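Local atomic coordinates of VAO-type flavoprotein oxidase VAO615 (Myceliophthora thermophila, PDB entry 6F72), a protein that binds one FAD bicovalently and is probably a secreted oxidoreductase whose reduced flavin reacts rapidly with molecular oxygen, although no substrate has been identified. Residues A[241-246]-A[452-458]; A[351-355]-A[394-399]; A[415-420]-A[469-475]; A[513-517]-A[529-533]. The contacts are given in a common frame with arbitrary orientation. Numbering follows the deposited sequence.

Contact 1: A[241-246]-A[452-458]; sequences SSSYGV and SFSVADK
Residues 241-244 form a short helical turn closed by the backbone bond from Gly245 N to Ser241 O (2.7 Å) and by Ser241 OG, which donates to Gly245 O (3.0 Å). The chain leaves it at Gly245, whose phi of 82° and psi of -177° would press any side chain against the preceding carbonyl oxygen. Residues 452-458 have an irregular course: extended through Ser454, bent at Val455, then turned back through Asp457, with phi of 62°, to Lys458. The CA atoms of Ser242 and Ser454 approach to 4.7 Å, those of Gly245 and Val455 to 4.8 Å. The contact joins the FAD-binding PCMH-type region to the loop following strand 448-452 of the seven-stranded antiparallel sheet, and one lysine ammonium links a helix carbonyl to a carbonyl of its own loop. Lys458, with chi1 to chi4 m, t, t, p, runs along the turn, its CD 3.6 Å from Gly245 N, and its NZ donates to Ser242 O (2.7 Å) and to Ser454 O (2.8 Å). Ser242, in the m rotamer, accepts at OG from Ser454 N (3.2 Å); Ser242 OG is also hydrogen-bonded to Asn338 O. Water 1 accepts from Ser242 N (3.1 Å) and donates weakly to Ser452 O (3.3 Å). The apolar part is Val455 CG1 against Val246 CG1 (4.1 Å), both valines being m.

Contact 2: A[351-355]-A[394-399]; sequences AYGTM and HFFTYL
No backbone-to-backbone bond crosses the gap between strand 351-355 and helix 394-399, which run antiparallel at 176° with their segment axes 9.8 Å apart at closest approach. Tyr352 lies across from Tyr398 (CA to CA 6.9 Å) and Thr354 across from His394 (8.0 Å). This is a helix packed on one face of an antiparallel sheet: strand 348-356 lies inside the seven-stranded sheet, between strands 302-310 and 339-344, and helix 391-399 lies against it. Two positions on successive turns of the helix, His394 and Tyr398, direct their CA-to-CB bonds toward the strand. His394 adopts chi1 t (168°) with chi2 near 85°, presenting its ring edge, so that NE2 lies 2.7 Å from Thr354 OG1 in a hydrogen bond and CE1 lies 3.1 Å from Gly353 O. Thr354 takes chi1 m, as do Tyr352 and Tyr398. The two tyrosine rings meet obliquely, centroids 5.4 Å apart and planes at 43°, with Tyr352 CD1 3.6 Å from Tyr398 CD1; Tyr398 CB sits over one face of the Tyr352 ring. Leu399 (m, t) sends CD2 to within 4.3 Å of Tyr352 CD2. The interface thus separates into a buried polar end at Thr354, where the short bond to the imidazole edge makes a directional link, and a partly exposed end at Tyr352, where tyrosine and leucine packing gives non-directional contact.

Contact 3: A[415-420]-A[469-475]; sequences SRIIPR and WRTGMLL
Ile417 forms the apolar centre, touching both an indole ring and a leucine. Its CD1 lies over one face of Trp469, 4.1 Å from the centroid of the five-membered ring and 21° off the normal, a CH-pi contact, and its CG1 reaches Leu475 CD2 at 3.5 Å; Ile417 has chi1 m, Leu475 t, m. A side chain on Gly472 would strike Ile417 CG2. On the opposite face of the sheet Ile418 (m, t) packs against Leu474 (m, t), CB to CB 3.9 Å. The backbones are antiparallel strands, 416-419 and 472-475, whose segment axes approach to 4.3 Å at 147°. Ile417 and Leu475 form a non-hydrogen-bonded pair, and Ile418 and Leu474 a hydrogen-bonded one: Ile418 N donates to Leu474 O (2.7 Å), Leu474 N to Ile418 O (3.2 Å). Met473 N also donates to Ile418 O (2.7 Å), a classic beta bulge in which Met473, at phi/psi -121/-34°, and Leu474 face one residue. The register shifts there, pairing Pro419 with Gly472. At the polar edge Arg420 N bonds Thr471 O (2.8 Å), and Met473 SD lies 3.6 Å from Arg420 CG, over a face of the guanidinium, which is salt-bridged to Asp335. Strand 412-419 is outermost in the seven-stranded sheet, beside strand 472-480; Met473 and Leu474 pack on helix 316-335, and Trp469 meets the ring of Tyr516 edge-to-face.

Contact 4: A[513-517]-A[529-533]; sequences GSVYL and ESFYG. With FAD (flavin-adenine dinucleotide), chain E.
In this berberine-like C-terminal region, a loop carrying a flavin-binding tyrosine packs against the C-terminal part of a helix. Residues 513-517 are irregular; residues 529-532 belong to helix 527-532, and Gly533 leaves helical angles with positive phi (60°). Ser514 lies opposite Ser530, CA to CA 5.2 Å, its CB 3.4 Å from Ser530 O. Val515 N donates to Ser530 OG (3.0 Å), the serine being t, while Val515 CG1 packs 3.7 Å from Phe531 CE1. Tyr516 (chi1 t) turns its CA-to-CB bond away from the helix, and its OH donates to FAD O2 (2.6 Å) on the isoalloxazine pyrimidine ring. Leu517, with both chi angles p, lies over the face of Phe531 (chi1 m, chi2 -8°): its CA is 3.8 Å from the ring centroid, 8° off the normal, and its CD2 reaches Tyr532 CE1 at 3.9 Å. Water 2 accepts from Leu517 N at 3.0 Å and donates to Phe531 O at 3.2 Å.

Contacts 1, 3 and 4 are buried, whereas contact 2 is only partly so. Contacts 1 to 3 all involve the seven-stranded sheet or a loop leaving it: contact 2 places a helix against an inner strand, contact 3 pairs an edge strand with its neighbour, and contact 1 joins a following loop to the PCMH-type region. Chemistry follows place: strand pairing in contact 3 is backbone-bonded, while contacts 1, 2 and 4 rely on bonds involving side chains. Contacts 1 and 3 touch through Phe453 and Met473, contacts 3 and 4 through Ile417 and Ser514, forming a continuous path. Contact 2 touches none of the others; its nearest atoms lie about 6 Å from contact 1. Contact 4 alone includes FAD.

Contact 1: A[241-246]-A[452-458]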
# COMPACT_ATOMS: atom_id res chain seq x y z
N SER A 241 8.81 -5.20 -11.03
CA SER A 241 9.91 -5.28 -10.08
C SER A 241 11.04 -6.24 -10.48
O SER A 241 12.19 -5.97 -10.16
CB SER A 241 9.39 -5.57 -8.67
OG SER A 241 8.81 -4.39 -8.14
N SER A 242 10.71 -7.30 -11.22
CA SER A 242 11.72 -8.23 -11.74
C SER A 242 12.61 -7.56 -12.78
O SER A 242 13.75 -8.00 -13.00
CB SER A 242 11.07 -9.46 -12.37
OG SER A 242 10.40 -10.22 -11.40
N SER A 243 12.09 -6.51 -13.42
CA SER A 243 12.86 -5.75 -14.38
C SER A 243 13.60 -4.57 -13.73
O SER A 243 14.74 -4.29 -14.11
CB SER A 243 11.98 -5.28 -15.54
OG SER A 243 11.62 -6.36 -16.38
N TYR A 244 12.97 -3.90 -12.76
CA TYR A 244 13.52 -2.64 -12.22
C TYR A 244 13.63 -2.47 -10.70
O TYR A 244 13.89 -1.36 -10.21
CB TYR A 244 12.78 -1.44 -12.79
CG TYR A 244 12.53 -1.48 -14.28
CD1 TYR A 244 13.58 -1.42 -15.22
CD2 TYR A 244 11.22 -1.54 -14.76
CE1 TYR A 244 13.31 -1.44 -16.59
CE2 TYR A 244 10.95 -1.56 -16.12
CZ TYR A 244 11.98 -1.50 -17.02
OH TYR A 244 11.64 -1.52 -18.35
N GLY A 245 13.43 -3.55 -9.95
CA GLY A 245 13.49 -3.48 -8.49
C GLY A 245 12.19 -2.97 -7.89
O GLY A 245 11.21 -2.72 -8.61
N VAL A 246 12.18 -2.82 -6.57
CA VAL A 246 11.00 -2.28 -5.87
C VAL A 246 10.93 -0.78 -6.09
O VAL A 246 11.91 -0.18 -6.48
CB VAL A 246 10.97 -2.63 -4.35
CG1 VAL A 246 11.05 -4.12 -4.15
CG2 VAL A 246 12.08 -1.92 -3.59
N SER A 452 4.99 -12.31 -7.76
CA SER A 452 6.30 -12.95 -7.86
C SER A 452 7.29 -11.99 -8.50
O SER A 452 6.95 -11.22 -9.41
CB SER A 452 6.20 -14.25 -8.64
OG SER A 452 5.62 -14.05 -9.91
N PHE A 453 8.53 -12.06 -8.02
CA PHE A 453 9.57 -11.08 -8.36
C PHE A 453 10.96 -11.59 -8.03
O PHE A 453 11.13 -12.41 -7.13
CB PHE A 453 9.33 -9.76 -7.59
CG PHE A 453 9.33 -9.93 -6.10
CD1 PHE A 453 10.52 -9.85 -5.37
CD2 PHE A 453 8.15 -10.20 -5.42
CE1 PHE A 453 10.53 -10.04 -4.00
CE2 PHE A 453 8.14 -10.37 -4.05
CZ PHE A 453 9.33 -10.30 -3.33
N SER A 454 11.95 -11.07 -8.76
CA SER A 454 13.36 -11.17 -8.39
C SER A 454 13.93 -9.75 -8.36
O SER A 454 13.96 -9.08 -9.38
CB SER A 454 14.12 -12.07 -9.36
OG SER A 454 15.48 -12.15 -8.99
N VAL A 455 14.33 -9.28 -7.18
CA VAL A 455 14.79 -7.89 -6.99
C VAL A 455 16.21 -7.79 -6.40
O VAL A 455 16.60 -6.76 -5.83
CB VAL A 455 13.79 -7.03 -6.17
CG1 VAL A 455 12.44 -6.88 -6.89
CG2 VAL A 455 13.60 -7.58 -4.76
N ALA A 456 16.98 -8.88 -6.51
CA ALA A 456 18.36 -8.88 -6.07
C ALA A 456 19.28 -8.48 -7.23
O ALA A 456 18.94 -8.68 -8.40
CB ALA A 456 18.75 -10.25 -5.52
N ASP A 457 20.41 -7.87 -6.88
CA ASP A 457 21.54 -7.62 -7.83
C ASP A 457 21.22 -6.71 -9.04
O ASP A 457 21.76 -6.86 -10.14
CB ASP A 457 22.20 -8.95 -8.26
CG ASP A 457 22.60 -9.81 -7.07
OD1 ASP A 457 23.34 -9.32 -6.18
OD2 ASP A 457 22.18 -10.99 -7.03
N LYS A 458 20.31 -5.77 -8.80
CA LYS A 458 20.07 -4.66 -9.69
C LYS A 458 20.65 -3.41 -9.03
O LYS A 458 20.64 -3.31 -7.79
CB LYS A 458 18.59 -4.45 -9.89
CG LYS A 458 17.92 -5.57 -10.66
CD LYS A 458 16.43 -5.48 -10.42
CE LYS A 458 15.70 -6.29 -11.45
NZ LYS A 458 15.71 -7.74 -11.11
O HOH W 1 7.88 -8.19 -10.37

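Contact 2: A[351-355]-A[394-399]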
# COMPACT_ATOMS: atom_id res chain seq x y z
N ALA A 351 -3.44 -16.76 -13.17
CA ALA A 351 -2.26 -15.93 -13.20
C ALA A 351 -2.26 -15.02 -14.39
O ALA A 351 -2.71 -15.40 -15.47
CB ALA A 351 -1.01 -16.79 -13.21
N TYR A 352 -1.75 -13.81 -14.17
CA TYR A 352 -1.46 -12.86 -15.24
C TYR A 352 0.03 -12.64 -15.34
O TYR A 352 0.68 -12.28 -14.35
CB TYR A 352 -2.15 -11.52 -14.98
CG TYR A 352 -3.65 -11.57 -14.76
CD1 TYR A 352 -4.48 -12.36 -15.58
CD2 TYR A 352 -4.24 -10.79 -13.76
CE1 TYR A 352 -5.86 -12.38 -15.38
CE2 TYR A 352 -5.63 -10.80 -13.56
CZ TYR A 352 -6.42 -11.59 -14.37
OH TYR A 352 -7.79 -11.60 -14.18
N GLY A 353 0.57 -12.88 -16.53
CA GLY A 353 2.00 -12.75 -16.79
C GLY A 353 2.41 -11.41 -17.35
O GLY A 353 1.70 -10.83 -18.17
N THR A 354 3.58 -10.94 -16.91
CA THR A 354 4.18 -9.68 -17.38
C THR A 354 5.61 -9.97 -17.86
O THR A 354 6.48 -10.36 -17.07
CB THR A 354 4.17 -8.62 -16.27
OG1 THR A 354 2.81 -8.34 -15.91
CG2 THR A 354 4.86 -7.33 -16.72
N MET A 355 5.82 -9.79 -19.16
CA MET A 355 7.06 -10.20 -19.81
C MET A 355 7.64 -9.05 -20.66
O MET A 355 7.53 -9.07 -21.89
CB MET A 355 6.81 -11.48 -20.64
CG MET A 355 6.47 -12.70 -19.79
SD MET A 355 5.67 -14.06 -20.67
CE MET A 355 3.97 -13.48 -20.70
N HIS A 394 -0.66 -2.96 -21.52
CA HIS A 394 -0.52 -4.24 -20.81
C HIS A 394 -1.15 -4.17 -19.42
O HIS A 394 -1.95 -5.05 -19.06
CB HIS A 394 0.95 -4.66 -20.71
CG HIS A 394 1.20 -5.78 -19.75
ND1 HIS A 394 1.07 -7.11 -20.12
CD2 HIS A 394 1.58 -5.78 -18.45
CE1 HIS A 394 1.37 -7.87 -19.08
NE2 HIS A 394 1.67 -7.10 -18.06
N PHE A 395 -0.77 -3.14 -18.66
CA PHE A 395 -1.28 -2.93 -17.31
C PHE A 395 -2.81 -2.95 -17.26
O PHE A 395 -3.39 -3.70 -16.47
CB PHE A 395 -0.74 -1.63 -16.70
CG PHE A 395 -1.07 -1.47 -15.25
CD1 PHE A 395 -2.28 -0.92 -14.84
CD2 PHE A 395 -0.18 -1.93 -14.28
CE1 PHE A 395 -2.60 -0.81 -13.49
CE2 PHE A 395 -0.48 -1.81 -12.92
CZ PHE A 395 -1.70 -1.26 -12.53
N PHE A 396 -3.45 -2.14 -18.10
CA PHE A 396 -4.91 -1.98 -18.03
C PHE A 396 -5.71 -3.06 -18.76
O PHE A 396 -6.92 -3.20 -18.50
CB PHE A 396 -5.35 -0.54 -18.38
CG PHE A 396 -5.03 0.46 -17.29
CD1 PHE A 396 -5.71 0.43 -16.06
CD2 PHE A 396 -4.03 1.41 -17.47
CE1 PHE A 396 -5.40 1.34 -15.05
CE2 PHE A 396 -3.73 2.33 -16.46
CZ PHE A 396 -4.42 2.30 -15.26
N THR A 397 -5.06 -3.84 -19.62
CA THR A 397 -5.65 -5.08 -20.13
C THR A 397 -5.94 -6.00 -18.95
O THR A 397 -7.06 -6.50 -18.81
CB THR A 397 -4.74 -5.81 -21.14
OG1 THR A 397 -4.34 -4.91 -22.17
CG2 THR A 397 -5.46 -7.01 -21.77
N TYR A 398 -4.93 -6.18 -18.09
CA TYR A 398 -5.00 -7.14 -16.98
C TYR A 398 -5.56 -6.61 -15.66
O TYR A 398 -6.14 -7.38 -14.88
CB TYR A 398 -3.64 -7.83 -16.78
CG TYR A 398 -3.28 -8.70 -17.97
CD1 TYR A 398 -3.89 -9.96 -18.15
CD2 TYR A 398 -2.37 -8.26 -18.93
CE1 TYR A 398 -3.57 -10.75 -19.25
CE2 TYR A 398 -2.06 -9.05 -20.03
CZ TYR A 398 -2.66 -10.29 -20.18
OH TYR A 398 -2.35 -11.06 -21.27
N LEU A 399 -5.39 -5.31 -15.41
CA LEU A 399 -5.68 -4.73 -14.10
C LEU A 399 -6.56 -3.48 -14.20
O LEU A 399 -6.61 -2.64 -13.28
CB LEU A 399 -4.37 -4.49 -13.31
CG LEU A 399 -3.30 -5.61 -13.25
CD1 LEU A 399 -1.95 -5.07 -12.82
CD2 LEU A 399 -3.67 -6.79 -12.37

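Contact 3: A[415-420]-A[469-475]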
# COMPACT_ATOMS: atom_id res chain seq x y z
N SER A 415 0.29 -10.43 4.92
CA SER A 415 1.28 -10.72 3.91
C SER A 415 2.45 -11.54 4.42
O SER A 415 2.84 -11.50 5.60
CB SER A 415 1.83 -9.43 3.27
OG SER A 415 2.46 -8.63 4.26
N ARG A 416 3.04 -12.26 3.48
CA ARG A 416 4.35 -12.81 3.72
C ARG A 416 5.18 -12.60 2.47
O ARG A 416 4.69 -12.82 1.35
CB ARG A 416 4.22 -14.30 4.10
CG ARG A 416 5.44 -14.86 4.81
CD ARG A 416 5.61 -14.34 6.23
NE ARG A 416 6.77 -14.98 6.82
CZ ARG A 416 7.45 -14.56 7.89
NH1 ARG A 416 7.11 -13.44 8.52
NH2 ARG A 416 8.50 -15.28 8.30
N ILE A 417 6.39 -12.08 2.66
CA ILE A 417 7.43 -12.13 1.65
C ILE A 417 8.08 -13.49 1.85
O ILE A 417 8.60 -13.78 2.93
CB ILE A 417 8.46 -11.00 1.79
CG1 ILE A 417 7.79 -9.65 1.50
CG2 ILE A 417 9.61 -11.19 0.82
CD1 ILE A 417 8.27 -8.52 2.37
N ILE A 418 8.00 -14.32 0.82
CA ILE A 418 8.43 -15.72 0.87
C ILE A 418 9.78 -15.89 0.12
O ILE A 418 9.83 -15.70 -1.09
CB ILE A 418 7.34 -16.67 0.30
CG1 ILE A 418 6.00 -16.47 1.05
CG2 ILE A 418 7.79 -18.13 0.37
CD1 ILE A 418 4.80 -17.22 0.49
N PRO A 419 10.86 -16.24 0.86
CA PRO A 419 12.19 -16.49 0.26
C PRO A 419 12.18 -17.53 -0.86
O PRO A 419 11.47 -18.53 -0.77
CB PRO A 419 13.03 -17.03 1.43
CG PRO A 419 12.34 -16.57 2.66
CD PRO A 419 10.91 -16.24 2.34
N ARG A 420 12.95 -17.27 -1.91
CA ARG A 420 13.20 -18.24 -2.99
C ARG A 420 13.68 -19.62 -2.52
O ARG A 420 13.27 -20.65 -3.08
CB ARG A 420 14.22 -17.67 -3.97
CG ARG A 420 14.27 -18.38 -5.31
CD ARG A 420 15.51 -17.98 -6.08
NE ARG A 420 15.20 -17.67 -7.48
CZ ARG A 420 15.12 -16.45 -8.00
NH1 ARG A 420 15.34 -15.38 -7.25
NH2 ARG A 420 14.81 -16.30 -9.27
N TRP A 469 13.28 -8.85 1.02
CA TRP A 469 13.01 -8.50 -0.37
C TRP A 469 14.05 -9.08 -1.34
O TRP A 469 13.69 -9.57 -2.41
CB TRP A 469 12.92 -7.00 -0.55
CG TRP A 469 11.63 -6.37 -0.08
CD1 TRP A 469 11.44 -5.63 1.05
CD2 TRP A 469 10.36 -6.42 -0.75
NE1 TRP A 469 10.14 -5.18 1.12
CE2 TRP A 469 9.45 -5.67 0.04
CE3 TRP A 469 9.89 -7.02 -1.93
CZ2 TRP A 469 8.09 -5.51 -0.32
CZ3 TRP A 469 8.55 -6.87 -2.29
CH2 TRP A 469 7.66 -6.11 -1.48
N ARG A 470 15.34 -9.05 -0.98
CA ARG A 470 16.40 -9.54 -1.89
C ARG A 470 16.40 -11.07 -2.05
O ARG A 470 16.65 -11.59 -3.14
CB ARG A 470 17.79 -9.04 -1.47
CG ARG A 470 17.87 -7.55 -1.15
CD ARG A 470 17.50 -6.68 -2.35
NE ARG A 470 17.51 -5.26 -2.00
CZ ARG A 470 16.93 -4.30 -2.71
NH1 ARG A 470 16.29 -4.57 -3.84
NH2 ARG A 470 17.01 -3.04 -2.28
N THR A 471 16.12 -11.78 -0.97
CA THR A 471 16.02 -13.24 -1.01
C THR A 471 14.60 -13.73 -1.37
O THR A 471 14.42 -14.87 -1.81
CB THR A 471 16.51 -13.89 0.30
OG1 THR A 471 15.80 -13.32 1.40
CG2 THR A 471 18.01 -13.67 0.51
N GLY A 472 13.61 -12.84 -1.21
CA GLY A 472 12.21 -13.16 -1.51
C GLY A 472 11.91 -13.44 -2.96
O GLY A 472 12.57 -12.89 -3.86
N MET A 473 10.94 -14.33 -3.19
CA MET A 473 10.43 -14.64 -4.52
C MET A 473 8.91 -14.35 -4.64
O MET A 473 8.44 -13.95 -5.71
CB MET A 473 10.76 -16.09 -4.89
CG MET A 473 10.69 -16.38 -6.37
SD MET A 473 11.06 -18.06 -6.94
CE MET A 473 9.58 -18.93 -6.47
N LEU A 474 8.17 -14.58 -3.55
CA LEU A 474 6.73 -14.36 -3.51
C LEU A 474 6.33 -13.32 -2.46
O LEU A 474 6.92 -13.24 -1.39
CB LEU A 474 5.98 -15.68 -3.22
CG LEU A 474 6.31 -16.98 -3.96
CD1 LEU A 474 5.45 -18.10 -3.39
CD2 LEU A 474 6.13 -16.88 -5.47
N LEU A 475 5.33 -12.52 -2.80
CA LEU A 475 4.65 -11.69 -1.82
C LEU A 475 3.20 -12.08 -1.95
O LEU A 475 2.55 -11.71 -2.94
CB LEU A 475 4.84 -10.18 -2.06
CG LEU A 475 4.19 -9.09 -1.16
CD1 LEU A 475 2.68 -8.96 -1.34
CD2 LEU A 475 4.48 -9.26 0.32

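Contact 4: A[513-517]-A[529-533]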
# COMPACT_ATOMS: atom_id res chain seq x y z
N GLY A 513 11.42 -15.44 5.94
CA GLY A 513 10.58 -14.44 5.29
C GLY A 513 10.25 -13.29 6.21
O GLY A 513 10.81 -13.16 7.30
N SER A 514 9.34 -12.43 5.77
CA SER A 514 8.96 -11.28 6.58
C SER A 514 7.54 -10.86 6.22
O SER A 514 6.94 -11.41 5.29
CB SER A 514 9.94 -10.11 6.36
OG SER A 514 9.76 -9.57 5.06
N VAL A 515 7.02 -9.88 6.97
CA VAL A 515 5.69 -9.32 6.71
C VAL A 515 5.91 -7.93 6.12
O VAL A 515 6.62 -7.08 6.67
CB VAL A 515 4.76 -9.36 7.95
CG1 VAL A 515 3.33 -8.93 7.62
CG2 VAL A 515 4.69 -10.77 8.53
N TYR A 516 5.34 -7.75 4.93
CA TYR A 516 5.41 -6.49 4.21
C TYR A 516 4.67 -5.45 5.05
O TYR A 516 3.49 -5.65 5.40
CB TYR A 516 4.82 -6.69 2.82
CG TYR A 516 4.78 -5.47 1.91
CD1 TYR A 516 5.74 -4.44 2.00
CD2 TYR A 516 3.78 -5.36 0.93
CE1 TYR A 516 5.68 -3.33 1.14
CE2 TYR A 516 3.72 -4.27 0.08
CZ TYR A 516 4.67 -3.26 0.17
OH TYR A 516 4.58 -2.17 -0.69
N LEU A 517 5.35 -4.35 5.40
CA LEU A 517 4.78 -3.36 6.35
C LEU A 517 3.52 -2.67 5.81
O LEU A 517 2.71 -2.13 6.58
CB LEU A 517 5.84 -2.33 6.78
CG LEU A 517 6.35 -1.27 5.79
CD1 LEU A 517 5.37 -0.09 5.68
CD2 LEU A 517 7.76 -0.78 6.15
N GLU A 529 10.06 -6.60 14.59
CA GLU A 529 11.01 -7.54 14.04
C GLU A 529 10.65 -7.89 12.60
O GLU A 529 11.53 -7.99 11.75
CB GLU A 529 11.10 -8.79 14.92
CG GLU A 529 11.89 -9.94 14.34
CD GLU A 529 11.66 -11.23 15.11
OE1 GLU A 529 11.99 -11.27 16.33
OE2 GLU A 529 11.15 -12.22 14.51
N SER A 530 9.37 -8.05 12.31
CA SER A 530 8.99 -8.53 11.00
C SER A 530 9.00 -7.46 9.91
O SER A 530 9.37 -7.74 8.76
CB SER A 530 7.65 -9.23 11.05
OG SER A 530 7.52 -10.03 9.91
N PHE A 531 8.62 -6.23 10.25
CA PHE A 531 8.59 -5.16 9.25
C PHE A 531 9.97 -4.59 8.97
O PHE A 531 10.28 -4.26 7.83
CB PHE A 531 7.66 -4.00 9.65
CG PHE A 531 6.20 -4.35 9.78
CD1 PHE A 531 5.70 -5.59 9.39
CD2 PHE A 531 5.29 -3.38 10.25
CE1 PHE A 531 4.35 -5.88 9.51
CE2 PHE A 531 3.93 -3.66 10.35
CZ PHE A 531 3.47 -4.91 9.99
N TYR A 532 10.79 -4.47 10.01
CA TYR A 532 12.03 -3.72 9.95
C TYR A 532 13.29 -4.56 10.15
O TYR A 532 14.33 -4.26 9.55
CB TYR A 532 11.99 -2.54 10.94
CG TYR A 532 10.74 -1.71 10.79
CD1 TYR A 532 10.57 -0.83 9.70
CD2 TYR A 532 9.72 -1.79 11.74
CE1 TYR A 532 9.41 -0.06 9.57
CE2 TYR A 532 8.57 -1.03 11.61
CZ TYR A 532 8.41 -0.16 10.53
OH TYR A 532 7.25 0.58 10.40
N GLY A 533 13.20 -5.61 10.96
CA GLY A 533 14.36 -6.49 11.20
C GLY A 533 15.54 -5.75 11.80
O GLY A 533 15.37 -4.90 12.69
PA FAD E . -2.27 6.44 2.61
O1A FAD E . -3.15 5.63 3.54
O2A FAD E . -2.76 7.82 2.28
O5B FAD E . -0.81 6.51 3.26
C5B FAD E . -0.18 5.37 3.85
C4B FAD E . 0.86 5.78 4.89
O4B FAD E . 1.83 6.64 4.29
C3B FAD E . 0.29 6.54 6.08
O3B FAD E . 1.06 6.14 7.22
C2B FAD E . 0.57 8.00 5.77
O2B FAD E . 0.75 8.77 6.96
C1B FAD E . 1.85 7.92 4.95
N9A FAD E . 1.99 8.96 3.91
C8A FAD E . 1.36 8.97 2.71
N7A FAD E . 1.74 10.04 1.97
C5A FAD E . 2.64 10.73 2.70
C6A FAD E . 3.43 11.96 2.51
N6A FAD E . 3.31 12.67 1.37
N1A FAD E . 4.25 12.36 3.52
C2A FAD E . 4.37 11.66 4.67
N3A FAD E . 3.68 10.52 4.90
C4A FAD E . 2.81 10.01 3.97
N1 FAD E . 1.13 -2.25 -2.31
C2 FAD E . 2.04 -2.87 -3.11
O2 FAD E . 3.24 -2.91 -2.75
N3 FAD E . 1.68 -3.45 -4.27
C4 FAD E . 0.41 -3.47 -4.73
O4 FAD E . 0.12 -4.03 -5.82
C4X FAD E . -0.63 -2.81 -3.92
N5 FAD E . -1.92 -2.77 -4.31
C5X FAD E . -2.88 -2.16 -3.55
C6 FAD E . -4.22 -2.13 -3.98
C7 FAD E . -5.19 -1.48 -3.18
C7M FAD E . -6.63 -1.47 -3.66
C8 FAD E . -4.79 -0.82 -1.88
C8M FAD E . -5.73 -0.02 -1.00
C9 FAD E . -3.46 -0.87 -1.48
C9A FAD E . -2.49 -1.51 -2.26
N10 FAD E . -1.13 -1.52 -1.84
C10 FAD E . -0.18 -2.18 -2.64
C1' FAD E . -0.76 -0.93 -0.56
C2' FAD E . -0.03 0.38 -0.55
O2' FAD E . 1.31 0.14 -0.96
C3' FAD E . -0.07 0.85 0.90
O3' FAD E . -1.41 0.77 1.43
C4' FAD E . 0.46 2.27 1.04
O4' FAD E . 0.63 2.58 2.42
C5' FAD E . -0.43 3.28 0.33
O5' FAD E . 0.01 4.61 0.55
P FAD E . -0.94 5.84 0.16
O1P FAD E . -1.47 5.63 -1.22
O2P FAD E . -0.17 7.08 0.54
O3P FAD E . -2.15 5.65 1.22
O HOH W 2 8.37 -4.36 5.21